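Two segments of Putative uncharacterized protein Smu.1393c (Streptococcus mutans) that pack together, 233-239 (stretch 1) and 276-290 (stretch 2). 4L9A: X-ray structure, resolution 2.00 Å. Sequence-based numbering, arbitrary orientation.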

# COMPACT_ATOMS: atom_id res chain seq x y z
N ILE A 233 5.75 16.93 -6.52
CA ILE A 233 6.04 15.50 -6.52
C ILE A 233 5.30 14.79 -7.64
O ILE A 233 4.07 14.83 -7.69
CB ILE A 233 5.60 14.85 -5.20
CG1 ILE A 233 6.39 15.42 -4.02
CG2 ILE A 233 5.75 13.34 -5.28
CD1 ILE A 233 5.86 14.96 -2.67
N PRO A 234 6.04 14.10 -8.53
CA PRO A 234 5.37 13.34 -9.59
C PRO A 234 4.59 12.17 -9.03
O PRO A 234 5.02 11.53 -8.05
CB PRO A 234 6.52 12.84 -10.47
CG PRO A 234 7.79 13.26 -9.80
CD PRO A 234 7.48 13.82 -8.45
N SER A 235 3.45 11.89 -9.65
CA SER A 235 2.57 10.83 -9.23
C SER A 235 2.27 9.92 -10.41
O SER A 235 1.82 10.39 -11.46
CB SER A 235 1.26 11.42 -8.70
OG SER A 235 0.38 10.40 -8.26
N ILE A 236 2.51 8.62 -10.25
CA ILE A 236 2.10 7.67 -11.28
C ILE A 236 1.02 6.78 -10.67
O ILE A 236 1.28 6.01 -9.74
CB ILE A 236 3.25 6.79 -11.79
CG1 ILE A 236 4.48 7.63 -12.15
CG2 ILE A 236 2.79 5.99 -13.01
CD1 ILE A 236 4.31 8.47 -13.37
N VAL A 237 -0.21 6.91 -11.17
CA VAL A 237 -1.33 6.13 -10.64
C VAL A 237 -1.78 5.10 -11.68
O VAL A 237 -1.91 5.42 -12.87
CB VAL A 237 -2.49 7.05 -10.22
CG1 VAL A 237 -3.76 6.26 -9.88
CG2 VAL A 237 -2.07 7.92 -9.05
N PHE A 238 -1.97 3.87 -11.22
CA PHE A 238 -2.48 2.78 -12.05
C PHE A 238 -3.84 2.38 -11.54
O PHE A 238 -4.03 2.19 -10.33
CB PHE A 238 -1.56 1.54 -11.99
CG PHE A 238 -0.19 1.77 -12.56
CD1 PHE A 238 0.79 2.44 -11.84
CD2 PHE A 238 0.13 1.29 -13.82
CE1 PHE A 238 2.06 2.65 -12.36
CE2 PHE A 238 1.40 1.50 -14.36
CZ PHE A 238 2.36 2.18 -13.63
N SER A 239 -4.78 2.19 -12.45
CA SER A 239 -6.13 1.84 -12.09
C SER A 239 -6.82 1.12 -13.24
O SER A 239 -6.49 1.33 -14.40
CB SER A 239 -6.91 3.10 -11.74
OG SER A 239 -8.31 2.89 -11.87
N ASN A 276 5.24 -5.36 -15.03
CA ASN A 276 6.04 -4.99 -16.19
C ASN A 276 5.76 -3.55 -16.59
O ASN A 276 6.69 -2.78 -16.86
CB ASN A 276 5.78 -5.93 -17.37
CG ASN A 276 6.45 -7.28 -17.20
OD1 ASN A 276 7.54 -7.38 -16.63
ND2 ASN A 276 5.80 -8.34 -17.67
N SER A 277 4.48 -3.20 -16.63
CA SER A 277 4.07 -1.84 -16.94
C SER A 277 4.50 -0.87 -15.84
O SER A 277 4.99 0.22 -16.12
CB SER A 277 2.56 -1.77 -17.14
OG SER A 277 2.15 -0.44 -17.40
N ILE A 278 4.31 -1.28 -14.59
CA ILE A 278 4.69 -0.45 -13.46
C ILE A 278 6.19 -0.12 -13.51
O ILE A 278 6.59 1.04 -13.39
CB ILE A 278 4.31 -1.11 -12.11
CG1 ILE A 278 2.79 -1.27 -12.03
CG2 ILE A 278 4.86 -0.30 -10.93
CD1 ILE A 278 2.32 -2.22 -10.91
N LEU A 279 7.01 -1.15 -13.70
CA LEU A 279 8.45 -0.95 -13.76
C LEU A 279 8.85 -0.03 -14.91
O LEU A 279 9.74 0.82 -14.78
CB LEU A 279 9.18 -2.29 -13.87
CG LEU A 279 9.63 -2.87 -12.53
CD1 LEU A 279 10.75 -2.01 -11.93
CD2 LEU A 279 8.48 -2.99 -11.54
N GLU A 280 8.21 -0.21 -16.05
CA GLU A 280 8.46 0.64 -17.21
C GLU A 280 8.24 2.13 -16.86
O GLU A 280 9.10 2.97 -17.11
CB GLU A 280 7.54 0.20 -18.35
CG GLU A 280 7.92 0.68 -19.72
CD GLU A 280 7.02 0.08 -20.78
OE1 GLU A 280 6.53 -1.06 -20.58
OE2 GLU A 280 6.77 0.76 -21.80
N LYS A 281 7.09 2.44 -16.25
CA LYS A 281 6.82 3.81 -15.81
C LYS A 281 7.78 4.28 -14.72
O LYS A 281 8.20 5.44 -14.71
CB LYS A 281 5.38 3.93 -15.30
CG LYS A 281 4.35 3.50 -16.32
CD LYS A 281 4.63 4.12 -17.66
CE LYS A 281 3.82 3.43 -18.75
NZ LYS A 281 4.31 3.85 -20.09
N VAL A 282 8.13 3.39 -13.80
CA VAL A 282 9.03 3.75 -12.72
C VAL A 282 10.41 4.12 -13.25
O VAL A 282 10.98 5.14 -12.87
CB VAL A 282 9.17 2.62 -11.69
CG1 VAL A 282 10.49 2.74 -10.95
CG2 VAL A 282 8.01 2.67 -10.71
N GLU A 283 10.94 3.28 -14.14
CA GLU A 283 12.24 3.52 -14.73
C GLU A 283 12.25 4.86 -15.46
O GLU A 283 13.21 5.62 -15.36
CB GLU A 283 12.60 2.39 -15.69
CG GLU A 283 13.09 1.13 -15.00
CD GLU A 283 12.92 -0.11 -15.85
OE1 GLU A 283 12.50 0.02 -17.02
OE2 GLU A 283 13.22 -1.22 -15.35
N GLN A 284 11.18 5.14 -16.18
CA GLN A 284 11.05 6.39 -16.92
C GLN A 284 11.01 7.58 -15.97
O GLN A 284 11.62 8.62 -16.23
CB GLN A 284 9.79 6.36 -17.79
CG GLN A 284 9.36 7.71 -18.32
CD GLN A 284 8.13 7.62 -19.20
OE1 GLN A 284 7.18 6.90 -18.89
NE2 GLN A 284 8.14 8.36 -20.30
N LEU A 285 10.30 7.43 -14.85
CA LEU A 285 10.20 8.49 -13.86
C LEU A 285 11.58 8.83 -13.31
O LEU A 285 11.97 10.00 -13.24
CB LEU A 285 9.25 8.08 -12.72
CG LEU A 285 9.06 9.09 -11.58
CD1 LEU A 285 8.66 10.45 -12.13
CD2 LEU A 285 8.03 8.60 -10.60
N LEU A 286 12.33 7.80 -12.93
CA LEU A 286 13.64 7.98 -12.33
C LEU A 286 14.67 8.55 -13.31
O LEU A 286 15.54 9.34 -12.93
CB LEU A 286 14.15 6.66 -11.76
CG LEU A 286 13.28 6.10 -10.65
CD1 LEU A 286 13.92 4.83 -10.08
CD2 LEU A 286 13.09 7.15 -9.57
N SER A 287 14.57 8.16 -14.58
CA SER A 287 15.54 8.60 -15.57
C SER A 287 15.39 10.09 -15.88
O SER A 287 16.34 10.74 -16.32
CB SER A 287 15.42 7.78 -16.85
OG SER A 287 14.17 7.99 -17.46
N ASN A 288 14.20 10.64 -15.64
CA ASN A 288 13.90 12.03 -16.00
C ASN A 288 13.63 12.97 -14.82
O ASN A 288 13.12 14.07 -15.01
CB ASN A 288 12.73 12.08 -16.97
CG ASN A 288 13.01 11.34 -18.27
OD1 ASN A 288 12.28 10.43 -18.65
ND2 ASN A 288 14.09 11.74 -18.95
N HIS A 289 14.00 12.55 -13.61
CA HIS A 289 13.68 13.32 -12.40
C HIS A 289 14.76 14.36 -12.12
O HIS A 289 15.93 14.01 -11.98
CB HIS A 289 13.54 12.36 -11.22
CG HIS A 289 12.70 12.90 -10.10
ND1 HIS A 289 13.00 14.07 -9.44
CD2 HIS A 289 11.58 12.41 -9.52
CE1 HIS A 289 12.09 14.29 -8.50
NE2 HIS A 289 11.22 13.30 -8.53
N GLU A 290 14.37 15.63 -12.05
CA GLU A 290 15.35 16.72 -11.90
C GLU A 290 15.85 16.90 -10.47
O GLU A 290 16.62 17.83 -10.19
CB GLU A 290 14.78 18.06 -12.37
CG GLU A 290 13.63 17.99 -13.35
CD GLU A 290 13.23 19.38 -13.82
OE1 GLU A 290 13.42 20.35 -13.06
OE2 GLU A 290 12.73 19.51 -14.96

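The strand 235–239 runs antiparallel to the helix 276–287, at 170° with the axes 10.1 Å apart at their closest, so successive contacts along the strand step backward through the helix. I233, in the loop before the strand, directs its CB away and makes no contact. P234 opens the interface: its CB lies 3.6 Å from L285 CD1, and its CG reaches 3.7 Å from NE2 of H289, beyond the helix end. NE2 of H289 is hydrogen-bonded elsewhere in the structure, and its contact with the proline carbon is van der Waals packing.

S235 points away, in keeping with strand alternation, and I236 returns to the helix. Its CG1 lies 4.0 Å from L285 CD2, while its CG2 sits 4.0 Å from K281 CB; L285 thus touches both P234 and I236, CD1 nearer the first and CD2 nearer the second. V237 is out of reach.

F238 has the largest area covered by the other stretch, 85 Å². I278 CG1 stands 3.8 Å from the F238 ring centroid, only 10° off the normal, a CH-pi contact over one face. F238 CZ also comes within 3.5 Å of I278 CA and 3.6 Å of K281 CG, whose inner carbons pack here before the end leads away. At the ring edge, F238 CE2 lies 3.7 Å from S277 OG. S239 takes no part. No hydrogen bond crosses the interface, which rests on van der Waals packing, mostly between side chains.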